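Local coordinates for protein N-acetyltransferase (Staphylococcus aureus subsp. aureus, PDB 4M85) that probably transfers an acetyl group from acetyl-coenzyme A to an amine substrate, as a GNAT-fold N-acetyltransferase, at residues S47-I60 with I74-W88. Sequence-based numbering, arbitrary orientation.
Sequences SCVDATYRTFYQHI and ISYSGENELKYEKAW
Arg54 reaches across to the helix 81-86 and spends its guanidinium on two carboxylates and a phenol. Arg54 NE donates to Glu85 OE1 (2.8 Å), which lies in the guanidinium plane, although the arginine meets that oxygen from above the carboxylate plane. Arg54 NH1 and NH2 approach end-on and converge on Glu81 OE2, 3.0 Å from NH1; the guanidinium and this carboxylate stand nearly perpendicular. NH1 also donates to Tyr76 OH, whose hydroxyl is in turn hydrogen-bonded to Glu117. A long extended chain ending in a flat group with five N-H donors suits this buried place, where two acids one helical turn apart would otherwise probably repel. Glu85 OE1 takes a second bond from Tyr53 OH (2.7 Å), on the syn side, while its OE2 is held by Thr102 and Leu104; the backbone amides of Glu108 and Ala109 hold Glu81.

In this GNAT fold the segment 47-60 carries the chain from helix 37-49 into strand 60-65, which runs antiparallel to strand 68-77. Ile60 and Ile74 form a non-hydrogen-bonded pair there, their CG1 atoms 3.8 Å apart on the sheet face packed by helix 13-26, a place fit for branched aliphatic residues. Beside this pair, Ser75 N donates almost straight to His59 O (3.0 Å), and a water bridges that carbonyl to Ser75 OG.

The His59 imidazole turns its edge to the Tyr84 face, planes 60° apart, while Tyr76 CB sits over one imidazole face in a CH-pi contact. ND1 donates to Arg54 O in the ring plane, fixing the imidazole's rotation. Tyr53, its ring swung opposite the backbone N (chi1 -178°), lies beside Glu85 and takes the edge of Trp88 on one face, CE3 over the ring centre. Ala87, small enough for close approach, sets its CB 3.5 Å from Thr52 O.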
ATOM      1  N   SER A  47       9.482  -5.205   7.346  1.00 16.53           N
ATOM      2  CA  SER A  47       8.808  -5.730   6.155  1.00 16.72           C
ATOM      3  C   SER A  47       9.260  -5.021   4.869  1.00 16.48           C
ATOM      4  O   SER A  47       9.125  -5.587   3.783  1.00 15.12           O
ATOM      5  CB  SER A  47       7.286  -5.665   6.277  1.00 16.16           C
ATOM      6  OG  SER A  47       6.726  -4.378   6.013  1.00 15.63           O
ATOM      7  N   CYS A  48       9.767  -3.795   5.016  1.00 16.83           N
ATOM      8  CA  CYS A  48      10.172  -2.954   3.882  1.00 17.82           C
ATOM      9  C   CYS A  48      11.556  -3.294   3.355  1.00 16.76           C
ATOM     10  O   CYS A  48      11.813  -3.004   2.201  1.00 17.38           O
ATOM     11  CB  CYS A  48      10.160  -1.452   4.269  1.00 19.87           C
ATOM     12  SG  CYS A  48       8.529  -0.732   4.620  1.00 24.65           S
ATOM     13  N   VAL A  49      12.435  -3.883   4.183  1.00 15.75           N
ATOM     14  CA  VAL A  49      13.840  -4.121   3.810  1.00 15.92           C
ATOM     15  C   VAL A  49      14.338  -5.557   4.002  1.00 17.25           C
ATOM     16  O   VAL A  49      15.148  -6.004   3.223  1.00 16.90           O
ATOM     17  CB  VAL A  49      14.842  -3.137   4.518  1.00 16.63           C
ATOM     18  CG1 VAL A  49      14.682  -1.721   4.000  1.00 17.08           C
ATOM     19  CG2 VAL A  49      14.723  -3.158   6.027  1.00 15.95           C
ATOM     20  N   ASP A  50      13.810  -6.309   4.975  1.00 17.76           N
ATOM     21  CA  ASP A  50      14.435  -7.569   5.383  1.00 18.47           C
ATOM     22  C   ASP A  50      13.978  -8.795   4.592  1.00 18.95           C
ATOM     23  O   ASP A  50      14.611  -9.858   4.656  1.00 18.86           O
ATOM     24  CB  ASP A  50      14.230  -7.777   6.902  1.00 19.15           C
ATOM     25  CG  ASP A  50      14.989  -6.745   7.724  1.00 20.08           C
ATOM     26  OD1 ASP A  50      15.948  -6.167   7.176  1.00 20.68           O
ATOM     27  OD2 ASP A  50      14.662  -6.502   8.902  1.00 20.27           O
ATOM     28  N   ALA A  51      12.895  -8.643   3.838  1.00 17.70           N
ATOM     29  CA  ALA A  51      12.360  -9.702   3.007  1.00 17.01           C
ATOM     30  C   ALA A  51      11.419  -9.022   2.024  1.00 17.59           C
ATOM     31  O   ALA A  51      11.030  -7.881   2.243  1.00 17.75           O
ATOM     32  CB  ALA A  51      11.608 -10.712   3.856  1.00 16.40           C
ATOM     33  N   THR A  52      11.010  -9.724   0.985  1.00 17.66           N
ATOM     34  CA  THR A  52      10.148  -9.131  -0.030  1.00 18.19           C
ATOM     35  C   THR A  52       8.681  -9.349   0.279  1.00 17.03           C
ATOM     36  O   THR A  52       7.994 -10.161  -0.364  1.00 18.20           O
ATOM     37  CB  THR A  52      10.533  -9.608  -1.440  1.00 18.83           C
ATOM     38  OG1 THR A  52      11.940  -9.458  -1.579  1.00 19.04           O
ATOM     39  CG2 THR A  52       9.869  -8.757  -2.526  1.00 18.77           C
ATOM     40  N   TYR A  53       8.235  -8.600   1.288  1.00 16.25           N
ATOM     41  CA  TYR A  53       6.865  -8.545   1.718  1.00 16.93           C
ATOM     42  C   TYR A  53       6.127  -7.631   0.718  1.00 16.33           C
ATOM     43  O   TYR A  53       6.757  -7.004  -0.135  1.00 14.93           O
ATOM     44  CB  TYR A  53       6.770  -8.038   3.189  1.00 17.09           C
ATOM     45  CG  TYR A  53       5.359  -8.022   3.672  1.00 17.82           C
ATOM     46  CD1 TYR A  53       4.625  -9.177   3.700  1.00 18.14           C
ATOM     47  CD2 TYR A  53       4.737  -6.840   4.046  1.00 18.56           C
ATOM     48  CE1 TYR A  53       3.305  -9.173   4.085  1.00 19.69           C
ATOM     49  CE2 TYR A  53       3.416  -6.822   4.452  1.00 19.02           C
ATOM     50  CZ  TYR A  53       2.696  -7.997   4.460  1.00 19.77           C
ATOM     51  OH  TYR A  53       1.362  -8.028   4.819  1.00 19.69           O
ATOM     52  N   ARG A  54       4.805  -7.626   0.774  1.00 17.65           N
ATOM     53  CA  ARG A  54       3.978  -6.663   0.013  1.00 17.73           C
ATOM     54  C   ARG A  54       4.581  -5.252  -0.003  1.00 18.89           C
ATOM     55  O   ARG A  54       4.723  -4.604  -1.073  1.00 18.06           O
ATOM     56  CB  ARG A  54       2.597  -6.580   0.653  1.00 18.03           C
ATOM     57  CG  ARG A  54       1.653  -7.738   0.362  1.00 17.73           C
ATOM     58  CD  ARG A  54       0.453  -7.625   1.272  1.00 18.09           C
ATOM     59  NE  ARG A  54      -0.411  -8.805   1.268  1.00 19.50           N
ATOM     60  CZ  ARG A  54      -1.466  -8.990   0.471  1.00 19.66           C
ATOM     61  NH1 ARG A  54      -1.825  -8.080  -0.434  1.00 19.70           N
ATOM     62  NH2 ARG A  54      -2.191 -10.090   0.606  1.00 19.98           N
ATOM     63  N   THR A  55       4.947  -4.783   1.191  1.00 19.87           N
ATOM     64  CA  THR A  55       5.503  -3.436   1.366  1.00 21.12           C
ATOM     65  C   THR A  55       7.023  -3.321   1.153  1.00 20.76           C
ATOM     66  O   THR A  55       7.625  -2.355   1.609  1.00 19.13           O
ATOM     67  CB  THR A  55       5.110  -2.869   2.748  1.00 21.95           C
ATOM     68  OG1 THR A  55       5.547  -3.751   3.761  1.00 24.27           O
ATOM     69  CG2 THR A  55       3.620  -2.749   2.873  1.00 23.21           C
ATOM     70  N   PHE A  56       7.651  -4.269   0.451  1.00 19.91           N
ATOM     71  CA  PHE A  56       9.070  -4.099   0.116  1.00 21.96           C
ATOM     72  C   PHE A  56       9.299  -2.739  -0.518  1.00 19.62           C
ATOM     73  O   PHE A  56       8.470  -2.282  -1.291  1.00 18.42           O
ATOM     74  CB  PHE A  56       9.600  -5.168  -0.849  1.00 24.67           C
ATOM     75  CG  PHE A  56      11.074  -5.454  -0.697  1.00 30.66           C
ATOM     76  CD1 PHE A  56      11.888  -5.698  -1.810  1.00 36.31           C
ATOM     77  CD2 PHE A  56      11.661  -5.560   0.584  1.00 32.24           C
ATOM     78  CE1 PHE A  56      13.253  -6.009  -1.647  1.00 37.03           C
ATOM     79  CE2 PHE A  56      13.001  -5.844   0.743  1.00 32.40           C
ATOM     80  CZ  PHE A  56      13.811  -6.073  -0.372  1.00 36.42           C
ATOM     81  N   TYR A  57      10.426  -2.110  -0.204  1.00 19.98           N
ATOM     82  CA  TYR A  57      10.755  -0.787  -0.762  1.00 20.58           C
ATOM     83  C   TYR A  57      10.873  -0.827  -2.276  1.00 21.83           C
ATOM     84  O   TYR A  57      10.698   0.203  -2.939  1.00 20.58           O
ATOM     85  CB  TYR A  57      12.032  -0.177  -0.124  1.00 21.13           C
ATOM     86  CG  TYR A  57      13.329  -0.805  -0.563  1.00 21.33           C
ATOM     87  CD1 TYR A  57      13.858  -1.883   0.119  1.00 21.55           C
ATOM     88  CD2 TYR A  57      14.035  -0.309  -1.654  1.00 22.49           C
ATOM     89  CE1 TYR A  57      15.038  -2.468  -0.271  1.00 23.10           C
ATOM     90  CE2 TYR A  57      15.216  -0.896  -2.069  1.00 23.08           C
ATOM     91  CZ  TYR A  57      15.713  -1.977  -1.373  1.00 23.98           C
ATOM     92  OH  TYR A  57      16.877  -2.584  -1.764  1.00 24.33           O
ATOM     93  N   GLN A  58      11.139  -2.018  -2.827  1.00 22.05           N
ATOM     94  CA  GLN A  58      11.207  -2.206  -4.265  1.00 24.15           C
ATOM     95  C   GLN A  58       9.822  -2.160  -4.894  1.00 22.69           C
ATOM     96  O   GLN A  58       9.727  -2.181  -6.094  1.00 19.89           O
ATOM     97  CB  GLN A  58      11.822  -3.567  -4.628  1.00 27.09           C
ATOM     98  CG  GLN A  58      13.277  -3.713  -4.257  1.00 30.75           C
ATOM     99  CD  GLN A  58      13.870  -5.009  -4.788  1.00 35.37           C
ATOM    100  OE1 GLN A  58      13.274  -6.081  -4.657  1.00 37.01           O
ATOM    101  NE2 GLN A  58      15.060  -4.916  -5.380  1.00 41.06           N
ATOM    102  N   HIS A  59       8.755  -2.143  -4.092  1.00 19.97           N
ATOM    103  CA  HIS A  59       7.416  -2.068  -4.628  1.00 17.45           C
ATOM    104  C   HIS A  59       6.847  -0.667  -4.461  1.00 17.52           C
ATOM    105  O   HIS A  59       5.663  -0.465  -4.716  1.00 16.00           O
ATOM    106  CB  HIS A  59       6.470  -3.048  -3.911  1.00 17.72           C
ATOM    107  CG  HIS A  59       6.855  -4.483  -4.060  1.00 17.16           C
ATOM    108  ND1 HIS A  59       6.358  -5.473  -3.243  1.00 15.92           N
ATOM    109  CD2 HIS A  59       7.725  -5.084  -4.905  1.00 17.19           C
ATOM    110  CE1 HIS A  59       6.867  -6.631  -3.615  1.00 16.81           C
ATOM    111  NE2 HIS A  59       7.715  -6.421  -4.602  1.00 16.85           N
ATOM    112  N   ILE A  60       7.674   0.287  -4.008  1.00 17.76           N
ATOM    113  CA  ILE A  60       7.164   1.571  -3.538  1.00 16.92           C
ATOM    114  C   ILE A  60       7.815   2.746  -4.257  1.00 16.80           C
ATOM    115  O   ILE A  60       9.042   2.796  -4.391  1.00 15.82           O
ATOM    116  CB  ILE A  60       7.345   1.713  -2.010  1.00 16.92           C
ATOM    117  CG1 ILE A  60       6.629   0.547  -1.287  1.00 16.46           C
ATOM    118  CG2 ILE A  60       6.838   3.091  -1.537  1.00 16.72           C
ATOM    119  CD1 ILE A  60       6.733   0.540   0.229  1.00 16.51           C
ATOM    120  N   ILE A  74       2.119   1.826  -3.404  1.00 15.15           N
ATOM    121  CA  ILE A  74       2.683   0.457  -3.231  1.00 15.25           C
ATOM    122  C   ILE A  74       1.983  -0.454  -4.223  1.00 14.72           C
ATOM    123  O   ILE A  74       0.778  -0.529  -4.222  1.00 13.89           O
ATOM    124  CB  ILE A  74       2.439  -0.100  -1.800  1.00 16.44           C
ATOM    125  CG1 ILE A  74       2.874   0.924  -0.757  1.00 16.23           C
ATOM    126  CG2 ILE A  74       3.163  -1.436  -1.584  1.00 16.39           C
ATOM    127  CD1 ILE A  74       2.690   0.505   0.694  1.00 17.12           C
ATOM    128  N   SER A  75       2.769  -1.125  -5.071  1.00 16.10           N
ATOM    129  CA  SER A  75       2.247  -1.970  -6.132  1.00 15.92           C
ATOM    130  C   SER A  75       3.209  -3.116  -6.463  1.00 15.88           C
ATOM    131  O   SER A  75       4.397  -2.983  -6.278  1.00 16.10           O
ATOM    132  CB  SER A  75       2.003  -1.148  -7.376  1.00 15.97           C
ATOM    133  OG  SER A  75       3.216  -0.663  -7.926  1.00 15.81           O
ATOM    134  N   TYR A  76       2.655  -4.216  -6.963  1.00 17.33           N
ATOM    135  CA  TYR A  76       3.404  -5.459  -7.265  1.00 18.12           C
ATOM    136  C   TYR A  76       2.484  -6.409  -8.051  1.00 19.18           C
ATOM    137  O   TYR A  76       1.253  -6.211  -8.072  1.00 18.89           O
ATOM    138  CB  TYR A  76       3.884  -6.126  -5.967  1.00 17.17           C
ATOM    139  CG  TYR A  76       2.827  -6.139  -4.898  1.00 18.21           C
ATOM    140  CD1 TYR A  76       2.845  -5.224  -3.860  1.00 18.25           C
ATOM    141  CD2 TYR A  76       1.780  -7.044  -4.942  1.00 18.65           C
ATOM    142  CE1 TYR A  76       1.848  -5.195  -2.903  1.00 18.64           C
ATOM    143  CE2 TYR A  76       0.789  -7.031  -3.981  1.00 19.71           C
ATOM    144  CZ  TYR A  76       0.822  -6.098  -2.970  1.00 19.45           C
ATOM    145  OH  TYR A  76      -0.180  -6.108  -2.019  1.00 20.65           O
ATOM    146  N   SER A  77       3.046  -7.452  -8.679  1.00 19.30           N
ATOM    147  CA  SER A  77       2.215  -8.337  -9.509  1.00 20.57           C
ATOM    148  C   SER A  77       1.201  -9.080  -8.687  1.00 19.81           C
ATOM    149  O   SER A  77       1.516  -9.598  -7.613  1.00 19.08           O
ATOM    150  CB  SER A  77       3.052  -9.359 -10.322  1.00 22.71           C
ATOM    151  OG  SER A  77       3.944 -10.039  -9.475  1.00 24.29           O
ATOM    152  N   GLY A  78      -0.020  -9.149  -9.202  1.00 19.14           N
ATOM    153  CA  GLY A  78      -1.065  -9.946  -8.576  1.00 20.95           C
ATOM    154  C   GLY A  78      -0.727 -11.435  -8.515  1.00 23.00           C
ATOM    155  O   GLY A  78      -1.118 -12.138  -7.583  1.00 21.91           O
ATOM    156  N   GLU A  79       0.045 -11.923  -9.479  1.00 26.64           N
ATOM    157  CA  GLU A  79       0.327 -13.350  -9.497  1.00 30.49           C
ATOM    158  C   GLU A  79       1.258 -13.767  -8.364  1.00 28.87           C
ATOM    159  O   GLU A  79       1.166 -14.876  -7.885  1.00 29.83           O
ATOM    160  CB  GLU A  79       0.820 -13.822 -10.860  1.00 35.36           C
ATOM    161  CG  GLU A  79       2.188 -13.360 -11.311  1.00 41.27           C
ATOM    162  CD  GLU A  79       2.609 -14.055 -12.596  1.00 49.48           C
ATOM    163  OE1 GLU A  79       1.952 -15.057 -12.970  1.00 56.42           O
ATOM    164  OE2 GLU A  79       3.582 -13.605 -13.238  1.00 57.22           O
ATOM    165  N   ASN A  80       2.105 -12.866  -7.891  1.00 27.87           N
ATOM    166  CA  ASN A  80       2.965 -13.166  -6.756  1.00 26.91           C
ATOM    167  C   ASN A  80       2.449 -12.647  -5.399  1.00 25.88           C
ATOM    168  O   ASN A  80       3.187 -12.666  -4.410  1.00 25.11           O
ATOM    169  CB  ASN A  80       4.360 -12.633  -7.042  1.00 27.38           C
ATOM    170  CG  ASN A  80       5.107 -13.452  -8.096  1.00 30.65           C
ATOM    171  OD1 ASN A  80       4.784 -14.596  -8.363  1.00 32.26           O
ATOM    172  ND2 ASN A  80       6.124 -12.858  -8.687  1.00 33.62           N
ATOM    173  N   GLU A  81       1.188 -12.222  -5.336  1.00 24.97           N
ATOM    174  CA  GLU A  81       0.644 -11.548  -4.141  1.00 24.32           C
ATOM    175  C   GLU A  81       0.816 -12.363  -2.859  1.00 24.49           C
ATOM    176  O   GLU A  81       1.327 -11.858  -1.861  1.00 22.39           O
ATOM    177  CB  GLU A  81      -0.854 -11.232  -4.301  1.00 23.31           C
ATOM    178  CG  GLU A  81      -1.433 -10.449  -3.132  1.00 23.21           C
ATOM    179  CD  GLU A  81      -2.942 -10.226  -3.210  1.00 23.85           C
ATOM    180  OE1 GLU A  81      -3.578 -10.483  -4.260  1.00 24.13           O
ATOM    181  OE2 GLU A  81      -3.515  -9.780  -2.197  1.00 24.07           O
ATOM    182  N   LEU A  82       0.331 -13.602  -2.881  1.00 25.78           N
ATOM    183  CA  LEU A  82       0.386 -14.466  -1.704  1.00 26.14           C
ATOM    184  C   LEU A  82       1.837 -14.872  -1.368  1.00 24.93           C
ATOM    185  O   LEU A  82       2.144 -15.113  -0.216  1.00 25.78           O
ATOM    186  CB  LEU A  82      -0.525 -15.687  -1.887  1.00 28.39           C
ATOM    187  CG  LEU A  82      -2.035 -15.412  -1.964  1.00 29.60           C
ATOM    188  CD1 LEU A  82      -2.807 -16.719  -1.822  1.00 31.98           C
ATOM    189  CD2 LEU A  82      -2.489 -14.434  -0.897  1.00 30.32           C
ATOM    190  N   LYS A  83       2.735 -14.896  -2.355  1.00 24.79           N
ATOM    191  CA  LYS A  83       4.148 -15.143  -2.075  1.00 24.70           C
ATOM    192  C   LYS A  83       4.785 -13.972  -1.330  1.00 23.18           C
ATOM    193  O   LYS A  83       5.578 -14.161  -0.389  1.00 22.43           O
ATOM    194  CB  LYS A  83       4.919 -15.405  -3.353  1.00 26.33           C
ATOM    195  CG  LYS A  83       6.374 -15.749  -3.096  1.00 27.80           C
ATOM    196  CD  LYS A  83       7.148 -15.895  -4.392  1.00 30.46           C
ATOM    197  CE  LYS A  83       7.979 -14.664  -4.699  1.00 32.64           C
ATOM    198  NZ  LYS A  83       8.136 -14.442  -6.161  1.00 33.58           N
ATOM    199  N   TYR A  84       4.442 -12.754  -1.744  1.00 21.55           N
ATOM    200  CA  TYR A  84       4.867 -11.564  -0.992  1.00 19.85           C
ATOM    201  C   TYR A  84       4.358 -11.585   0.464  1.00 19.95           C
ATOM    202  O   TYR A  84       5.117 -11.315   1.414  1.00 18.49           O
ATOM    203  CB  TYR A  84       4.422 -10.286  -1.722  1.00 18.92           C
ATOM    204  CG  TYR A  84       5.007 -10.140  -3.117  1.00 18.16           C
ATOM    205  CD1 TYR A  84       6.313 -10.509  -3.385  1.00 17.50           C
ATOM    206  CD2 TYR A  84       4.239  -9.637  -4.166  1.00 18.74           C
ATOM    207  CE1 TYR A  84       6.852 -10.371  -4.648  1.00 18.40           C
ATOM    208  CE2 TYR A  84       4.767  -9.500  -5.439  1.00 18.19           C
ATOM    209  CZ  TYR A  84       6.069  -9.867  -5.671  1.00 18.63           C
ATOM    210  OH  TYR A  84       6.608  -9.750  -6.946  1.00 19.86           O
ATOM    211  N   GLU A  85       3.079 -11.898   0.625  1.00 19.90           N
ATOM    212  CA  GLU A  85       2.439 -11.958   1.948  1.00 20.99           C
ATOM    213  C   GLU A  85       3.115 -12.962   2.888  1.00 21.35           C
ATOM    214  O   GLU A  85       3.306 -12.699   4.055  1.00 19.55           O
ATOM    215  CB  GLU A  85       0.954 -12.328   1.787  1.00 21.31           C
ATOM    216  CG  GLU A  85       0.189 -12.559   3.092  1.00 21.28           C
ATOM    217  CD  GLU A  85       0.135 -11.322   3.969  1.00 21.63           C
ATOM    218  OE1 GLU A  85       0.464 -10.236   3.464  1.00 21.28           O
ATOM    219  OE2 GLU A  85      -0.237 -11.447   5.158  1.00 20.42           O
ATOM    220  N   LYS A  86       3.449 -14.136   2.357  1.00 23.81           N
ATOM    221  CA  LYS A  86       4.101 -15.186   3.152  1.00 22.88           C
ATOM    222  C   LYS A  86       5.468 -14.739   3.656  1.00 21.73           C
ATOM    223  O   LYS A  86       5.918 -15.173   4.721  1.00 21.42           O
ATOM    224  CB  LYS A  86       4.210 -16.468   2.328  1.00 26.20           C
ATOM    225  CG  LYS A  86       4.610 -17.695   3.113  1.00 29.66           C
ATOM    226  CD  LYS A  86       4.402 -18.936   2.256  1.00 33.45           C
ATOM    227  CE  LYS A  86       4.963 -20.206   2.894  1.00 35.21           C
ATOM    228  NZ  LYS A  86       4.483 -20.377   4.292  1.00 36.77           N
ATOM    229  N   ALA A  87       6.120 -13.832   2.938  1.00 20.34           N
ATOM    230  CA  ALA A  87       7.448 -13.368   3.334  1.00 19.47           C
ATOM    231  C   ALA A  87       7.476 -12.658   4.697  1.00 18.49           C
ATOM    232  O   ALA A  87       8.541 -12.540   5.301  1.00 16.67           O
ATOM    233  CB  ALA A  87       8.062 -12.475   2.253  1.00 19.93           C
ATOM    234  N   TRP A  88       6.310 -12.225   5.185  1.00 17.90           N
ATOM    235  CA  TRP A  88       6.176 -11.728   6.536  1.00 17.92           C
ATOM    236  C   TRP A  88       6.837 -12.663   7.570  1.00 18.68           C
ATOM    237  O   TRP A  88       7.414 -12.202   8.563  1.00 16.63           O
ATOM    238  CB  TRP A  88       4.711 -11.533   6.867  1.00 17.93           C
ATOM    239  CG  TRP A  88       4.452 -10.858   8.169  1.00 18.41           C
ATOM    240  CD1 TRP A  88       4.144 -11.453   9.360  1.00 18.30           C
ATOM    241  CD2 TRP A  88       4.413  -9.449   8.406  1.00 19.08           C
ATOM    242  NE1 TRP A  88       3.932 -10.496  10.330  1.00 18.90           N
ATOM    243  CE2 TRP A  88       4.094  -9.259   9.772  1.00 19.22           C
ATOM    244  CE3 TRP A  88       4.614  -8.328   7.603  1.00 18.78           C
ATOM    245  CZ2 TRP A  88       3.984  -7.991  10.340  1.00 18.71           C
ATOM    246  CZ3 TRP A  88       4.510  -7.083   8.167  1.00 18.44           C
ATOM    247  CH2 TRP A  88       4.204  -6.923   9.532  1.00 18.35           C
TER
HETATM  248  O   HOH W   1       4.526   1.370  -6.635  1.00 19.68           O